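Local atomic coordinates of colicin-B (Escherichia coli, PDB entry 1RH1), a protein that kills Escherichia coli and closely related bacteria by forming a channel that depolarises the cytoplasmic membrane and dissipates cellular energy. Residues R364-A369 against E446-V451; T362-S365 against S371-N374; P442-V447 against G494-D499; A418-K423 against L461-L466; L466-A471 against V487-A492. All coordinates share one frame; numbering follows the deposited sequence.

Overall arrangement
All five interactions lie in the pore-forming domain, on the same side of the chain's centre, and join helices and the loop 362-365. Interactions 1, 2 and 3 form a tight group, with centres 5 to 7 Å apart, around the start of helix 366-376, helix 441-452 and the C-terminal part of helix 479-495. Centre to centre, interaction 4 is about 14 Å from interactions 1 and 3. Interaction 5 is about 11 Å from interaction 3, again between centres. Along the chain, interaction 2 closes first, interactions 1 and 3 each alternate with 4, and 5 is nested within the loop closed by 3. The two predicted transmembrane helices, 457-472 and 479-495, pack among the other helices of the domain, consistent with the buried hairpin of soluble pore-forming colicins.

Interaction 1: R364-A369 against E446-V451; sequences RSYDDA and EVESWV
The carboxylate of Glu-448, on helix 441-452, is directed at the turn Arg-364 to Tyr-366 that opens helix 366-376 in the pore-forming domain: a close approach of a buried acid and a helix start, without a hydrogen bond between them, backed by packing on the Tyr-366 ring. The closest pair of CA atoms, those of Tyr-366 and Glu-448, is 6.6 Å apart. Glu-448 has its CG beside its own backbone N (chi1 -66°) and bends again at chi2, which carries the acid group across the gap. There OE1 of Glu-448 lies 2.8 Å from Tyr-366 N, but the N-H points too far aside for a hydrogen bond. The same OE1 is 2.9 Å from Arg-364 O, a meeting of two acceptors. Beside the acid, the Tyr-366 and Glu-448 side chains cross nearly at right angles. Tyr-366 CD2 approaches Glu-448 CD to 3.5 Å, with the ring and carboxylate planes turned 55° apart, while Glu-448 CB sits at the ring edge, in its plane. The helix start itself is held locally. Ser-365 is its N-cap, and Asp-368 N donates to Ser-365 OG over 2.9 Å. The guanidinium of Arg-364 rests with one face on Asp-368 CB, and its NE is hydrogen-bonded to Ala-495 O of helix 479-495. The nearness of Arg-364 O would disfavour a charged Glu-448 carboxylate and probably raise its pKa, an effect partly offset by the N-terminal end of the helix.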
# COMPACT_ATOMS: atom_id res chain seq x y z
N ARG A 364 -24.12 -5.07 15.64
CA ARG A 364 -25.25 -4.27 16.08
C ARG A 364 -25.15 -3.87 17.54
O ARG A 364 -24.31 -4.38 18.28
CB ARG A 364 -26.56 -5.01 15.89
CG ARG A 364 -27.02 -5.14 14.44
CD ARG A 364 -28.52 -4.85 14.38
NE ARG A 364 -29.24 -5.82 15.16
CZ ARG A 364 -30.53 -5.75 15.45
NH1 ARG A 364 -31.31 -4.75 15.05
NH2 ARG A 364 -31.06 -6.76 16.13
N SER A 365 -25.95 -2.90 17.97
CA SER A 365 -25.85 -2.50 19.36
C SER A 365 -26.45 -3.57 20.24
O SER A 365 -27.27 -4.38 19.82
CB SER A 365 -26.61 -1.23 19.60
OG SER A 365 -28.01 -1.47 19.73
N TYR A 366 -25.98 -3.53 21.48
CA TYR A 366 -26.44 -4.28 22.64
C TYR A 366 -27.96 -4.21 22.77
O TYR A 366 -28.59 -5.25 22.81
CB TYR A 366 -25.80 -3.69 23.92
CG TYR A 366 -25.08 -2.34 23.69
CD1 TYR A 366 -25.79 -1.13 23.48
CD2 TYR A 366 -23.68 -2.33 23.59
CE1 TYR A 366 -25.10 0.05 23.16
CE2 TYR A 366 -22.98 -1.17 23.27
CZ TYR A 366 -23.69 0.02 23.05
OH TYR A 366 -22.97 1.16 22.71
N ASP A 367 -28.56 -3.00 22.77
CA ASP A 367 -30.00 -2.82 22.93
C ASP A 367 -30.75 -3.30 21.69
O ASP A 367 -31.87 -3.79 21.83
CB ASP A 367 -30.36 -1.32 23.20
CG ASP A 367 -29.88 -0.66 24.52
OD1 ASP A 367 -30.68 -0.11 25.29
OD2 ASP A 367 -28.68 -0.67 24.79
N ASP A 368 -30.15 -3.25 20.47
CA ASP A 368 -30.77 -3.75 19.24
C ASP A 368 -30.75 -5.25 19.13
O ASP A 368 -31.74 -5.84 18.72
CB ASP A 368 -30.08 -3.21 18.02
CG ASP A 368 -30.30 -1.73 17.71
OD1 ASP A 368 -29.87 -1.29 16.64
OD2 ASP A 368 -30.90 -1.00 18.50
N ALA A 369 -29.61 -5.88 19.46
CA ALA A 369 -29.45 -7.35 19.47
C ALA A 369 -30.35 -7.99 20.50
O ALA A 369 -31.05 -8.94 20.19
CB ALA A 369 -28.03 -7.81 19.84
N GLU A 446 -21.26 -9.73 27.13
CA GLU A 446 -19.86 -10.10 27.10
C GLU A 446 -19.30 -9.86 25.71
O GLU A 446 -18.14 -9.47 25.59
CB GLU A 446 -19.75 -11.59 27.48
CG GLU A 446 -18.40 -12.30 27.45
CD GLU A 446 -17.34 -11.85 28.45
OE1 GLU A 446 -16.17 -11.91 28.08
OE2 GLU A 446 -17.68 -11.47 29.57
N VAL A 447 -20.13 -10.04 24.66
CA VAL A 447 -19.67 -9.89 23.28
C VAL A 447 -19.43 -8.41 23.02
O VAL A 447 -18.40 -8.04 22.44
CB VAL A 447 -20.71 -10.43 22.27
CG1 VAL A 447 -20.06 -10.48 20.90
CG2 VAL A 447 -21.18 -11.83 22.63
N GLU A 448 -20.36 -7.57 23.49
CA GLU A 448 -20.20 -6.13 23.39
C GLU A 448 -18.97 -5.67 24.17
O GLU A 448 -18.19 -4.88 23.64
CB GLU A 448 -21.44 -5.44 23.91
CG GLU A 448 -22.64 -5.74 22.98
CD GLU A 448 -22.75 -5.05 21.60
OE1 GLU A 448 -23.79 -5.25 20.97
OE2 GLU A 448 -21.86 -4.32 21.16
N SER A 449 -18.75 -6.21 25.38
CA SER A 449 -17.56 -5.94 26.18
C SER A 449 -16.30 -6.07 25.36
O SER A 449 -15.44 -5.20 25.44
CB SER A 449 -17.37 -6.90 27.31
OG SER A 449 -18.47 -6.89 28.18
N TRP A 450 -16.21 -7.12 24.53
CA TRP A 450 -15.03 -7.37 23.71
C TRP A 450 -14.76 -6.25 22.75
O TRP A 450 -13.60 -5.89 22.60
CB TRP A 450 -15.14 -8.60 22.86
CG TRP A 450 -15.30 -9.89 23.62
CD1 TRP A 450 -14.91 -10.07 24.92
CD2 TRP A 450 -15.82 -11.01 23.07
NE1 TRP A 450 -15.18 -11.32 25.20
CE2 TRP A 450 -15.73 -11.91 24.12
CE3 TRP A 450 -16.35 -11.37 21.84
CZ2 TRP A 450 -16.17 -13.21 23.94
CZ3 TRP A 450 -16.79 -12.67 21.67
CH2 TRP A 450 -16.70 -13.59 22.72
N VAL A 451 -15.84 -5.74 22.13
CA VAL A 451 -15.71 -4.64 21.20
C VAL A 451 -15.30 -3.38 21.97
O VAL A 451 -14.23 -2.82 21.70
CB VAL A 451 -17.04 -4.38 20.46
CG1 VAL A 451 -16.79 -3.33 19.42
CG2 VAL A 451 -17.52 -5.59 19.70

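Interaction 2: T362-S365 against S371-N374; sequences TIRS and SSIN
Arg-364 reaches across to Ser-372 at the N-terminal end of helix 366-376 in the helical pore-forming domain, from the last loop position before the N-cap, spanning the first turns of that helix. The CA atoms of these two residues are 10.4 Å apart, so the long arginine chain bridges most of the gap. Its CG sits beside the backbone N, and bends at chi2 and at chi3 (-62°) turn the guanidinium along the flank of the helix. Ser-372 meets that flat group at its edge, with OG near the guanidinium plane. Arg-364 NH2 donates to Ser-372 OG across 2.7 Å, yet the N-H···O angle is 121°, so the bond is short but strongly bent and counts as weak. Stronger partners hold both groups: besides the bond of Arg-364 to Ala-495 O, Ser-372 OG is hydrogen-bonded to Asp-499 OD1. The serine hydroxyl therefore links the arginine to an aspartate that follows helix 479-495. Through these bonds the loop 362-365, helix 366-376 and the end of the predicted transmembrane segment 477-497 are tied together. Ser-372 CB, also in the guanidinium plane, lies 3.5 Å from Arg-364 NH2.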
# COMPACT_ATOMS: atom_id res chain seq x y z
N THR A 362 -19.42 -3.07 11.76
CA THR A 362 -19.56 -2.95 13.20
C THR A 362 -20.68 -3.85 13.72
O THR A 362 -21.74 -3.77 13.09
CB THR A 362 -19.83 -1.45 13.47
OG1 THR A 362 -18.63 -0.82 13.06
CG2 THR A 362 -20.15 -1.07 14.91
N ILE A 363 -20.57 -4.64 14.80
CA ILE A 363 -21.73 -5.46 15.18
C ILE A 363 -22.88 -4.57 15.63
O ILE A 363 -22.64 -3.40 15.93
CB ILE A 363 -21.50 -6.48 16.37
CG1 ILE A 363 -20.87 -5.83 17.57
CG2 ILE A 363 -20.61 -7.61 15.87
CD1 ILE A 363 -20.81 -6.83 18.71
N ARG A 364 -24.12 -5.07 15.64
CA ARG A 364 -25.25 -4.27 16.08
C ARG A 364 -25.15 -3.87 17.54
O ARG A 364 -24.31 -4.38 18.28
CB ARG A 364 -26.56 -5.01 15.89
CG ARG A 364 -27.02 -5.14 14.44
CD ARG A 364 -28.52 -4.85 14.38
NE ARG A 364 -29.24 -5.82 15.16
CZ ARG A 364 -30.53 -5.75 15.45
NH1 ARG A 364 -31.31 -4.75 15.05
NH2 ARG A 364 -31.06 -6.76 16.13
N SER A 365 -25.95 -2.90 17.97
CA SER A 365 -25.85 -2.50 19.36
C SER A 365 -26.45 -3.57 20.24
O SER A 365 -27.27 -4.38 19.82
CB SER A 365 -26.61 -1.23 19.60
OG SER A 365 -28.01 -1.47 19.73
N SER A 371 -33.06 -6.80 21.60
CA SER A 371 -34.47 -6.74 21.28
C SER A 371 -34.77 -7.88 20.30
O SER A 371 -35.86 -8.48 20.34
CB SER A 371 -34.82 -5.36 20.67
OG SER A 371 -34.16 -5.01 19.45
N SER A 372 -33.79 -8.24 19.45
CA SER A 372 -33.97 -9.31 18.50
C SER A 372 -34.05 -10.64 19.18
O SER A 372 -35.04 -11.34 18.97
CB SER A 372 -32.85 -9.41 17.51
OG SER A 372 -33.13 -8.50 16.47
N ILE A 373 -33.08 -11.01 20.03
CA ILE A 373 -33.19 -12.35 20.60
C ILE A 373 -34.36 -12.43 21.56
O ILE A 373 -34.86 -13.53 21.74
CB ILE A 373 -31.86 -12.81 21.32
CG1 ILE A 373 -31.71 -12.18 22.62
CG2 ILE A 373 -30.64 -12.44 20.54
CD1 ILE A 373 -31.93 -13.34 23.60
N ASN A 374 -34.86 -11.33 22.14
CA ASN A 374 -36.05 -11.36 22.98
C ASN A 374 -37.31 -11.70 22.20
O ASN A 374 -38.28 -12.23 22.74
CB ASN A 374 -36.34 -10.04 23.64
CG ASN A 374 -35.47 -9.68 24.82
OD1 ASN A 374 -35.27 -8.49 25.07
ND2 ASN A 374 -34.93 -10.63 25.59

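Interaction 3: P442-V447 against G494-D499; sequences PLMLEV and GAFIDD
Phe-496, just beyond Ala-495 of helix 479-495, inserts its ring against Met-444 and Val-447 on one face of helix 441-452; the CA atoms of Met-444 and Phe-496 are 8.8 Å apart. The first kind of interaction is Met-aromatic. Met-444 SD stands 4.8 Å from the centroid of the Phe-496 ring and 65° off its normal, an oblique approach. Bends at chi2 and chi3 swing the thioether forward, and Met-444 CE comes to 3.5 Å from Phe-496 CE1. Purely apolar packing is the second. Val-447 CG1 lies over one face of the phenyl ring, displaced toward its rim, and Val-447 CB is 3.7 Å from Phe-496 CZ. Met-444 CE also touches Ala-495 CB at 4.2 Å. A third element is backbone: Met-444 O sits at the ring edge, in plane, 3.7 Å from Phe-496 CZ. At the C-terminal part of helix 479-495, Gly-494 O accepts from both Ile-497 N and Asp-498 N, bonds that keep the backbone in a turn around Phe-496. Helix 366-376 borders the cluster through Ile-373, and helix 457-472 through Phe-464. All four touching residues are buried, as expected for the hydrophobic core of a channel-forming colicin domain, where helices surround the apolar helical hairpin.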
# COMPACT_ATOMS: atom_id res chain seq x y z
N PRO A 442 -26.12 -11.71 30.00
CA PRO A 442 -24.70 -11.99 30.19
C PRO A 442 -23.93 -12.46 28.97
O PRO A 442 -22.76 -12.13 28.82
CB PRO A 442 -24.68 -12.99 31.31
CG PRO A 442 -26.10 -13.51 31.36
CD PRO A 442 -26.87 -12.24 31.12
N LEU A 443 -24.60 -13.20 28.08
CA LEU A 443 -23.97 -13.66 26.86
C LEU A 443 -23.81 -12.52 25.89
O LEU A 443 -22.70 -12.36 25.37
CB LEU A 443 -24.77 -14.72 26.12
CG LEU A 443 -24.11 -15.90 25.40
CD1 LEU A 443 -24.95 -16.19 24.19
CD2 LEU A 443 -22.70 -15.62 24.95
N MET A 444 -24.88 -11.77 25.61
CA MET A 444 -24.80 -10.73 24.59
C MET A 444 -23.98 -9.55 25.04
O MET A 444 -23.28 -8.91 24.26
CB MET A 444 -26.22 -10.30 24.23
CG MET A 444 -27.05 -11.52 23.75
SD MET A 444 -26.30 -12.56 22.48
CE MET A 444 -27.22 -11.96 21.12
N LEU A 445 -23.94 -9.35 26.34
CA LEU A 445 -23.20 -8.26 26.96
C LEU A 445 -21.69 -8.49 26.97
O LEU A 445 -20.91 -7.57 26.84
CB LEU A 445 -23.77 -8.11 28.37
CG LEU A 445 -23.61 -6.86 29.23
CD1 LEU A 445 -23.99 -5.60 28.47
CD2 LEU A 445 -24.48 -7.07 30.48
N GLU A 446 -21.26 -9.73 27.13
CA GLU A 446 -19.86 -10.10 27.10
C GLU A 446 -19.30 -9.86 25.71
O GLU A 446 -18.14 -9.47 25.59
CB GLU A 446 -19.75 -11.59 27.48
CG GLU A 446 -18.40 -12.30 27.45
CD GLU A 446 -17.34 -11.85 28.45
OE1 GLU A 446 -16.17 -11.91 28.08
OE2 GLU A 446 -17.68 -11.47 29.57
N VAL A 447 -20.13 -10.04 24.66
CA VAL A 447 -19.67 -9.89 23.28
C VAL A 447 -19.43 -8.41 23.02
O VAL A 447 -18.40 -8.04 22.44
CB VAL A 447 -20.71 -10.43 22.27
CG1 VAL A 447 -20.06 -10.48 20.90
CG2 VAL A 447 -21.18 -11.83 22.63
N GLY A 494 -27.20 -14.09 14.46
CA GLY A 494 -28.08 -13.28 13.63
C GLY A 494 -28.26 -11.86 14.14
O GLY A 494 -27.98 -10.89 13.41
N ALA A 495 -28.67 -11.79 15.41
CA ALA A 495 -28.93 -10.56 16.14
C ALA A 495 -27.82 -9.51 16.15
O ALA A 495 -28.12 -8.33 16.30
CB ALA A 495 -29.27 -10.89 17.57
N PHE A 496 -26.55 -9.88 16.01
CA PHE A 496 -25.44 -8.95 15.95
C PHE A 496 -25.21 -8.46 14.54
O PHE A 496 -24.35 -7.61 14.30
CB PHE A 496 -24.12 -9.61 16.45
CG PHE A 496 -24.02 -9.67 17.97
CD1 PHE A 496 -24.13 -10.89 18.64
CD2 PHE A 496 -23.89 -8.48 18.71
CE1 PHE A 496 -24.11 -10.91 20.03
CE2 PHE A 496 -23.87 -8.51 20.10
CZ PHE A 496 -23.98 -9.72 20.76
N ILE A 497 -25.96 -9.01 13.58
CA ILE A 497 -25.73 -8.68 12.18
C ILE A 497 -26.97 -8.01 11.63
O ILE A 497 -26.92 -6.91 11.09
CB ILE A 497 -25.42 -9.94 11.32
CG1 ILE A 497 -24.34 -10.84 11.92
CG2 ILE A 497 -24.91 -9.44 9.97
CD1 ILE A 497 -23.97 -12.05 11.10
N ASP A 498 -28.09 -8.69 11.83
CA ASP A 498 -29.29 -8.18 11.24
C ASP A 498 -30.52 -8.72 11.92
O ASP A 498 -30.50 -9.84 12.42
CB ASP A 498 -29.29 -8.57 9.79
CG ASP A 498 -29.99 -7.59 8.89
OD1 ASP A 498 -29.36 -7.18 7.93
OD2 ASP A 498 -31.15 -7.23 9.14
N ASP A 499 -31.61 -7.95 11.91
CA ASP A 499 -32.87 -8.43 12.47
C ASP A 499 -33.57 -9.29 11.43
O ASP A 499 -34.43 -10.08 11.81
CB ASP A 499 -33.76 -7.24 12.87
CG ASP A 499 -35.10 -7.63 13.51
OD1 ASP A 499 -35.11 -8.10 14.65
OD2 ASP A 499 -36.13 -7.45 12.86

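Interaction 4: A418-K423 against L461-L466; sequences ADYAIK and LSLFSL
The start of helix 420-435 comes nearest helix 457-472 at Tyr-420 and Leu-463, whose CA atoms are 8.2 Å apart. Leu-463 carries this side of the contact: with CG anti to its backbone N (chi1 178°), it extends its forked end against Tyr-420, with CD2 also meeting Lys-423. The leucine meets the tyrosine at an oblique crossing. Leu-463 CD1 lies at the edge of the Tyr-420 ring, in its plane, whereas CD2 of Leu-463 approaches obliquely and is 3.4 Å from Tyr-420 CD2. In the pore-forming domain this packs the predicted transmembrane stretch 455-475 against helix 420-435, with Trp-450 of helix 441-452 touching both Leu-463 and Lys-423, and Phe-415 stacked on the Tyr-420 ring. Lys-423 contributes its aliphatic part, crossing Leu-463 at about a right angle with CD 4.0 Å from Leu-463 CD2. Beyond that methylene the chain bends at chi4, and NZ of Lys-423 reaches back weakly to Asp-419 O, 3.5 Å away. Within the buried helix, Leu-461 O takes two bonds from Ser-465, its N and its OG approaching from opposite faces of the carbonyl plane; the Ser-465 OG to Leu-461 O distance is 2.8 Å.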
# COMPACT_ATOMS: atom_id res chain seq x y z
N ALA A 418 -3.71 -16.48 23.51
CA ALA A 418 -4.70 -17.13 24.39
C ALA A 418 -5.07 -16.51 25.77
O ALA A 418 -4.75 -16.87 26.91
CB ALA A 418 -4.23 -18.55 24.57
N ASP A 419 -5.75 -15.41 25.43
CA ASP A 419 -6.51 -14.43 26.20
C ASP A 419 -7.97 -14.65 25.85
O ASP A 419 -8.89 -14.06 26.42
CB ASP A 419 -6.14 -13.05 25.77
CG ASP A 419 -5.30 -12.25 26.74
OD1 ASP A 419 -5.12 -11.05 26.48
OD2 ASP A 419 -4.83 -12.78 27.75
N TYR A 420 -8.09 -15.45 24.78
CA TYR A 420 -9.28 -15.93 24.14
C TYR A 420 -9.78 -17.13 24.86
O TYR A 420 -10.98 -17.35 24.77
CB TYR A 420 -9.03 -16.33 22.71
CG TYR A 420 -8.89 -15.12 21.81
CD1 TYR A 420 -7.73 -14.36 21.82
CD2 TYR A 420 -9.96 -14.77 20.99
CE1 TYR A 420 -7.63 -13.24 21.01
CE2 TYR A 420 -9.86 -13.65 20.18
CZ TYR A 420 -8.69 -12.89 20.19
OH TYR A 420 -8.57 -11.81 19.35
N ALA A 421 -8.95 -17.90 25.56
CA ALA A 421 -9.47 -19.03 26.31
C ALA A 421 -10.46 -18.59 27.38
O ALA A 421 -11.48 -19.23 27.61
CB ALA A 421 -8.36 -19.75 26.99
N ILE A 422 -10.14 -17.41 27.94
CA ILE A 422 -10.90 -16.67 28.93
C ILE A 422 -12.21 -16.24 28.35
O ILE A 422 -13.24 -16.40 29.01
CB ILE A 422 -10.10 -15.44 29.38
CG1 ILE A 422 -8.85 -15.90 30.09
CG2 ILE A 422 -10.91 -14.58 30.30
CD1 ILE A 422 -7.87 -14.79 30.54
N LYS A 423 -12.19 -15.69 27.13
CA LYS A 423 -13.41 -15.22 26.48
C LYS A 423 -14.32 -16.37 26.10
O LYS A 423 -15.53 -16.33 26.34
CB LYS A 423 -13.06 -14.41 25.25
CG LYS A 423 -12.20 -13.23 25.65
CD LYS A 423 -12.08 -12.22 24.54
CE LYS A 423 -11.44 -10.92 25.04
NZ LYS A 423 -10.00 -11.04 25.13
N LEU A 461 -17.15 -10.95 16.21
CA LEU A 461 -18.21 -11.75 15.62
C LEU A 461 -17.71 -13.16 15.38
O LEU A 461 -18.43 -14.12 15.64
CB LEU A 461 -18.65 -11.22 14.28
CG LEU A 461 -20.10 -10.82 14.06
CD1 LEU A 461 -20.24 -10.66 12.57
CD2 LEU A 461 -21.11 -11.85 14.56
N SER A 462 -16.46 -13.32 14.91
CA SER A 462 -15.91 -14.62 14.63
C SER A 462 -15.80 -15.47 15.87
O SER A 462 -16.50 -16.47 15.91
CB SER A 462 -14.57 -14.45 14.02
OG SER A 462 -14.86 -13.96 12.73
N LEU A 463 -15.03 -15.11 16.89
CA LEU A 463 -14.94 -15.81 18.17
C LEU A 463 -16.29 -16.23 18.73
O LEU A 463 -16.44 -17.36 19.14
CB LEU A 463 -14.24 -14.91 19.14
CG LEU A 463 -14.00 -15.26 20.57
CD1 LEU A 463 -13.16 -16.50 20.72
CD2 LEU A 463 -13.24 -14.11 21.18
N PHE A 464 -17.31 -15.38 18.68
CA PHE A 464 -18.61 -15.72 19.19
C PHE A 464 -19.28 -16.76 18.34
O PHE A 464 -19.87 -17.72 18.85
CB PHE A 464 -19.46 -14.49 19.21
CG PHE A 464 -20.83 -14.74 19.78
CD1 PHE A 464 -20.98 -15.02 21.14
CD2 PHE A 464 -21.95 -14.66 18.96
CE1 PHE A 464 -22.25 -15.23 21.65
CE2 PHE A 464 -23.21 -14.87 19.49
CZ PHE A 464 -23.36 -15.16 20.84
N SER A 465 -19.23 -16.52 17.03
CA SER A 465 -19.83 -17.44 16.08
C SER A 465 -19.07 -18.75 16.03
O SER A 465 -19.71 -19.79 16.06
CB SER A 465 -19.84 -16.83 14.71
OG SER A 465 -20.57 -15.61 14.74
N LEU A 466 -17.74 -18.74 15.99
CA LEU A 466 -16.92 -19.92 16.07
C LEU A 466 -17.16 -20.69 17.35
O LEU A 466 -17.45 -21.88 17.26
CB LEU A 466 -15.48 -19.59 16.02
CG LEU A 466 -14.90 -19.23 14.70
CD1 LEU A 466 -13.43 -18.92 14.90
CD2 LEU A 466 -15.01 -20.39 13.74

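Interaction 5: L466-A471 against V487-A492; sequences LTLGSA and VVIAGA
Leu-468 and Ile-489 bury almost equal areas, 63 and 64 Å², and carry the meeting of helices 457-472 and 479-495. Their CA atoms are 6.4 Å apart, the nearest pair of the two segments, and the side chains slide past each other in opposite directions. Leu-468 CD1 rests 3.7 Å from Ile-489 CB, and the same methyl is equally close to Ile-489 CG2. One turn further along helix 479-495, Ala-492 CB lies 4.2 Å from the same Leu-468 CD1. Ile-489 places CG1 between its backbone N and carbonyl carbon (chi1 70°), which sends CD1 onto the opposing backbone. There Ile-489 CD1 sits 3.9 Å from Gly-469 CA, touching the backbone of the other helix. The short segments run nearly antiparallel, at 157°, with axes 10.2 Å apart at closest approach. These are the two predicted transmembrane helices, and their packing is that of the hydrophobic helical hairpin known from pore-forming colicins. Other helices enclose it: Ile-489 touches Val-332 of the long helix 291-340, Leu-468 touches Ile-427 and Ser-431 of helix 420-435, and helix 401-406 approaches Thr-467 and Ser-470 through Met-404.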
# COMPACT_ATOMS: atom_id res chain seq x y z
N LEU A 466 -17.74 -18.74 15.99
CA LEU A 466 -16.92 -19.92 16.07
C LEU A 466 -17.16 -20.69 17.35
O LEU A 466 -17.45 -21.88 17.26
CB LEU A 466 -15.48 -19.59 16.02
CG LEU A 466 -14.90 -19.23 14.70
CD1 LEU A 466 -13.43 -18.92 14.90
CD2 LEU A 466 -15.01 -20.39 13.74
N THR A 467 -17.07 -20.09 18.55
CA THR A 467 -17.32 -20.79 19.81
C THR A 467 -18.70 -21.43 19.80
O THR A 467 -18.80 -22.59 20.21
CB THR A 467 -17.24 -19.82 21.03
OG1 THR A 467 -15.95 -19.23 21.03
CG2 THR A 467 -17.45 -20.54 22.35
N LEU A 468 -19.76 -20.75 19.31
CA LEU A 468 -21.08 -21.36 19.29
C LEU A 468 -21.26 -22.48 18.27
O LEU A 468 -21.78 -23.55 18.59
CB LEU A 468 -22.15 -20.31 19.02
CG LEU A 468 -22.39 -19.18 19.97
CD1 LEU A 468 -23.78 -18.63 19.73
CD2 LEU A 468 -22.32 -19.65 21.40
N GLY A 469 -20.81 -22.25 17.03
CA GLY A 469 -20.96 -23.17 15.92
C GLY A 469 -20.10 -24.40 16.08
O GLY A 469 -20.61 -25.51 16.07
N SER A 470 -18.79 -24.21 16.26
CA SER A 470 -17.90 -25.34 16.42
C SER A 470 -18.05 -26.09 17.74
O SER A 470 -17.40 -27.10 18.00
CB SER A 470 -16.46 -24.86 16.23
OG SER A 470 -16.04 -23.98 17.24
N ALA A 471 -18.93 -25.62 18.62
CA ALA A 471 -19.26 -26.37 19.80
C ALA A 471 -20.45 -27.22 19.40
O ALA A 471 -20.42 -28.38 19.78
CB ALA A 471 -19.69 -25.48 20.95
N VAL A 487 -31.27 -23.24 16.17
CA VAL A 487 -32.09 -22.03 16.16
C VAL A 487 -31.48 -20.98 17.10
O VAL A 487 -31.22 -19.88 16.64
CB VAL A 487 -33.51 -22.44 16.57
CG1 VAL A 487 -34.32 -21.25 17.00
CG2 VAL A 487 -34.23 -23.00 15.36
N VAL A 488 -31.22 -21.28 18.40
CA VAL A 488 -30.61 -20.37 19.36
C VAL A 488 -29.35 -19.75 18.83
O VAL A 488 -29.31 -18.53 18.75
CB VAL A 488 -30.24 -21.05 20.68
CG1 VAL A 488 -29.30 -20.21 21.58
CG2 VAL A 488 -31.55 -21.26 21.42
N ILE A 489 -28.35 -20.53 18.43
CA ILE A 489 -27.13 -19.89 17.98
C ILE A 489 -27.30 -19.15 16.67
O ILE A 489 -26.56 -18.19 16.46
CB ILE A 489 -25.99 -20.90 17.84
CG1 ILE A 489 -26.16 -21.86 16.70
CG2 ILE A 489 -25.93 -21.63 19.18
CD1 ILE A 489 -24.81 -22.49 16.33
N ALA A 490 -28.26 -19.51 15.80
CA ALA A 490 -28.46 -18.79 14.54
C ALA A 490 -29.13 -17.46 14.80
O ALA A 490 -28.74 -16.43 14.25
CB ALA A 490 -29.35 -19.57 13.60
N GLY A 491 -30.13 -17.45 15.68
CA GLY A 491 -30.79 -16.25 16.13
C GLY A 491 -29.80 -15.41 16.92
O GLY A 491 -29.91 -14.19 16.85
N ALA A 492 -28.82 -16.00 17.62
CA ALA A 492 -27.84 -15.22 18.36
C ALA A 492 -26.78 -14.61 17.45
O ALA A 492 -26.60 -13.40 17.48
CB ALA A 492 -27.13 -16.08 19.39